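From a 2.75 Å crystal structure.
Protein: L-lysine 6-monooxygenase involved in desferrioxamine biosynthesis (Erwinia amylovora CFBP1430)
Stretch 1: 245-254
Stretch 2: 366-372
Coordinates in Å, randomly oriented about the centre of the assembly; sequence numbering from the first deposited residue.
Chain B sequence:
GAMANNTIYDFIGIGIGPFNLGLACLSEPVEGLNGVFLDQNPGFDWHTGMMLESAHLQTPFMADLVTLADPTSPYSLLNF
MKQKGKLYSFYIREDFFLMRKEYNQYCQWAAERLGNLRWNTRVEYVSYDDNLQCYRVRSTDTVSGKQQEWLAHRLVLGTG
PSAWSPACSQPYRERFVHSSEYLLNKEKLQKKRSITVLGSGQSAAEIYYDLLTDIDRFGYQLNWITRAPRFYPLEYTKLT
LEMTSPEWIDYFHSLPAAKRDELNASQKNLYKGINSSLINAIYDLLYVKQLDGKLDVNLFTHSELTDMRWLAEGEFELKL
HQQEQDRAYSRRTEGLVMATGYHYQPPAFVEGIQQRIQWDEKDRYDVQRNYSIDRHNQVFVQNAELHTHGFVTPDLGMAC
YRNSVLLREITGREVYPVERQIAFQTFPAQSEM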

# COMPACT_ATOMS: atom_id res chain seq x y z
N SER B 245 16.15 -19.25 -6.07
CA SER B 245 17.12 -18.93 -7.08
C SER B 245 18.00 -20.13 -7.37
O SER B 245 18.21 -20.98 -6.49
N PRO B 246 18.54 -20.21 -8.59
CA PRO B 246 19.47 -21.27 -8.93
C PRO B 246 20.61 -21.41 -7.93
O PRO B 246 20.94 -22.54 -7.54
N GLU B 247 21.14 -20.28 -7.46
CA GLU B 247 22.32 -20.33 -6.57
C GLU B 247 21.97 -20.94 -5.25
O GLU B 247 22.76 -21.70 -4.71
N TRP B 248 20.79 -20.60 -4.72
CA TRP B 248 20.34 -21.21 -3.48
C TRP B 248 20.09 -22.72 -3.65
O TRP B 248 20.40 -23.50 -2.74
N ILE B 249 19.52 -23.11 -4.79
CA ILE B 249 19.19 -24.51 -5.01
C ILE B 249 20.47 -25.35 -5.06
O ILE B 249 20.52 -26.42 -4.46
N ASP B 250 21.49 -24.83 -5.74
CA ASP B 250 22.81 -25.48 -5.77
C ASP B 250 23.34 -25.64 -4.35
O ASP B 250 23.84 -26.70 -3.98
N TYR B 251 23.22 -24.58 -3.57
CA TYR B 251 23.67 -24.57 -2.18
C TYR B 251 22.93 -25.63 -1.38
O TYR B 251 23.57 -26.47 -0.73
N PHE B 252 21.60 -25.63 -1.48
CA PHE B 252 20.75 -26.56 -0.74
C PHE B 252 21.04 -28.03 -1.06
O PHE B 252 20.99 -28.89 -0.17
N HIS B 253 21.37 -28.31 -2.33
CA HIS B 253 21.46 -29.67 -2.83
C HIS B 253 22.80 -30.28 -2.44
O HIS B 253 22.96 -31.49 -2.56
N SER B 254 23.76 -29.45 -1.99
CA SER B 254 25.10 -29.90 -1.60
C SER B 254 25.20 -30.15 -0.09
O SER B 254 26.21 -30.68 0.37
N ASP B 366 16.42 -40.57 -4.78
CA ASP B 366 17.67 -39.84 -4.59
C ASP B 366 17.92 -38.95 -5.80
O ASP B 366 18.71 -39.28 -6.70
N VAL B 367 17.25 -37.79 -5.81
CA VAL B 367 17.19 -36.94 -7.00
C VAL B 367 18.53 -36.24 -7.22
O VAL B 367 19.12 -35.73 -6.27
N GLN B 368 18.99 -36.21 -8.47
CA GLN B 368 20.25 -35.54 -8.83
C GLN B 368 19.95 -34.07 -9.12
O GLN B 368 18.78 -33.67 -9.18
N ARG B 369 21.00 -33.27 -9.32
CA ARG B 369 20.82 -31.82 -9.45
C ARG B 369 20.06 -31.46 -10.72
O ARG B 369 19.36 -30.46 -10.73
N ASN B 370 20.17 -32.30 -11.76
CA ASN B 370 19.39 -32.11 -12.99
C ASN B 370 17.96 -32.69 -12.94
O ASN B 370 17.33 -32.84 -13.98
N TYR B 371 17.47 -33.01 -11.74
CA TYR B 371 16.10 -33.51 -11.52
C TYR B 371 15.89 -34.96 -11.99
O TYR B 371 14.74 -35.43 -12.05
N SER B 372 16.98 -35.69 -12.24
CA SER B 372 16.93 -37.06 -12.70
C SER B 372 16.95 -38.03 -11.51
O SER B 372 17.58 -37.75 -10.50

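The contact between the helix that begins at Pro246 and the loop at 366-372 is anchored by a salt bridge between Asp250 and Arg369. Arg369 NE donates to Asp250 OD1 at 2.7 Å, and Arg369 NH2 adds a weak hydrogen bond to the same Asp250 OD1 at 3.0 Å, so one carboxylate oxygen serves two nitrogens near the edge of the guanidinium. Neither CA-to-CB bond aims at the opposing stretch; both run sideways, and the side chains turn inward further out. Asp250 does so with chi1 m, Arg369 with chi1 t, chi2 p and chi3 t, which carries its guanidinium along the helix.

A second polar link joins the imidazole of His253 to the loop backbone. With CA-to-CB directed toward the loop and chi1 t, His253 NE2 donates to Val367 O at 3.1 Å. The N-H...O angle of 161° and the position of the carbonyl oxygen near the ring plane make this a well-aligned bond.

Packing fills the space around these two anchors. Arg369 CB lies over the face of the His253 ring, 4.2 Å from its centroid, in a CH-pi contact, so the same imidazole is engaged at both edge and face. Ile249, chi1 m and chi2 t, also points toward the loop; its CG2 covers one face of the guanidinium, 3.5 Å from Arg369 NH2, and gives the charged group an aliphatic neighbour. Ile249 CG2 also lies 4.3 Å from Tyr371 OH. Tyr371, chi1 m, closes the Gln368-Tyr371 type I turn, and Tyr371 OH accepts a weak hydrogen bond from Arg369 NH1 at 3.4 Å, a further, weak contact to the arginine from within its own stretch. Glu247 and Trp248 point away from the loop, leaving Ile249, Asp250 and His253 as the main helix side chains in the contact.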

# COMPACT_ATOMS: atom_id res chain seq x y z
CB SER B 245 17.99 -17.78 -6.60
OG SER B 245 18.78 -18.17 -5.50
CB PRO B 246 19.97 -20.85 -10.29
CG PRO B 246 18.81 -20.14 -10.90
CD PRO B 246 18.19 -19.38 -9.77
CB GLU B 247 22.94 -18.97 -6.29
CG GLU B 247 23.01 -18.02 -7.47
CD GLU B 247 21.90 -17.01 -7.42
OE1 GLU B 247 22.00 -16.09 -6.60
OE2 GLU B 247 20.96 -17.11 -8.24
CB TRP B 248 19.07 -20.53 -2.94
CG TRP B 248 18.79 -21.02 -1.57
CD1 TRP B 248 19.37 -20.60 -0.41
CD2 TRP B 248 17.92 -22.09 -1.22
NE1 TRP B 248 18.91 -21.33 0.65
CE2 TRP B 248 18.01 -22.25 0.18
CE3 TRP B 248 17.08 -22.93 -1.95
CZ2 TRP B 248 17.26 -23.21 0.87
CZ3 TRP B 248 16.34 -23.88 -1.27
CH2 TRP B 248 16.43 -24.01 0.13
CB ILE B 249 18.31 -24.72 -6.25
CG1 ILE B 249 16.97 -24.01 -6.06
CG2 ILE B 249 18.02 -26.20 -6.46
CD1 ILE B 249 16.24 -23.72 -7.36
CB ASP B 250 23.83 -24.68 -6.59
CG ASP B 250 23.43 -24.51 -8.05
OD1 ASP B 250 22.72 -25.38 -8.60
OD2 ASP B 250 23.83 -23.50 -8.67
CB TYR B 251 23.50 -23.17 -1.55
CG TYR B 251 23.49 -23.12 -0.04
CD1 TYR B 251 24.67 -23.23 0.67
CD2 TYR B 251 22.29 -22.94 0.67
CE1 TYR B 251 24.68 -23.19 2.06
CE2 TYR B 251 22.28 -22.90 2.06
CZ TYR B 251 23.48 -23.03 2.75
OH TYR B 251 23.51 -22.98 4.12
CB PHE B 252 19.27 -26.26 -1.00
CG PHE B 252 18.34 -27.07 -0.13
CD1 PHE B 252 17.99 -26.66 1.15
CD2 PHE B 252 17.88 -28.31 -0.58
CE1 PHE B 252 17.17 -27.45 1.93
CE2 PHE B 252 17.06 -29.10 0.21
CZ PHE B 252 16.71 -28.67 1.47
CB HIS B 253 21.26 -29.68 -4.37
CG HIS B 253 21.17 -31.05 -4.97
ND1 HIS B 253 22.27 -31.78 -5.35
CD2 HIS B 253 20.09 -31.82 -5.26
CE1 HIS B 253 21.89 -32.94 -5.85
NE2 HIS B 253 20.57 -32.99 -5.81
CB SER B 254 26.13 -28.86 -2.01
OG SER B 254 25.98 -27.67 -1.25
CB ASP B 366 18.84 -40.82 -4.38
CG ASP B 366 20.15 -40.12 -4.03
OD1 ASP B 366 20.15 -39.28 -3.10
OD2 ASP B 366 21.16 -40.41 -4.70
CB VAL B 367 16.08 -35.87 -6.91
CG1 VAL B 367 15.87 -35.20 -8.27
CG2 VAL B 367 14.78 -36.46 -6.41
CB GLN B 368 20.89 -36.18 -10.07
CG GLN B 368 20.98 -37.69 -10.05
CD GLN B 368 21.84 -38.23 -8.94
OE1 GLN B 368 23.06 -38.24 -9.06
NE2 GLN B 368 21.20 -38.73 -7.87
CB ARG B 369 22.14 -31.05 -9.35
CG ARG B 369 22.05 -29.53 -9.51
CD ARG B 369 21.31 -28.87 -8.37
NE ARG B 369 21.03 -27.45 -8.59
CZ ARG B 369 20.02 -26.96 -9.31
NH1 ARG B 369 19.15 -27.75 -9.94
NH2 ARG B 369 19.87 -25.64 -9.40
CB ASN B 370 20.15 -32.66 -14.22
CG ASN B 370 20.34 -34.17 -14.19
OD1 ASN B 370 20.10 -34.82 -13.19
ND2 ASN B 370 20.78 -34.72 -15.31
CB TYR B 371 15.04 -32.54 -12.09
CG TYR B 371 15.23 -31.13 -11.56
CD1 TYR B 371 14.65 -30.75 -10.36
CD2 TYR B 371 16.01 -30.19 -12.24
CE1 TYR B 371 14.82 -29.48 -9.84
CE2 TYR B 371 16.20 -28.91 -11.74
CZ TYR B 371 15.62 -28.54 -10.53
OH TYR B 371 15.82 -27.26 -10.02
CB SER B 372 18.09 -37.35 -13.66
OG SER B 372 19.31 -37.58 -12.98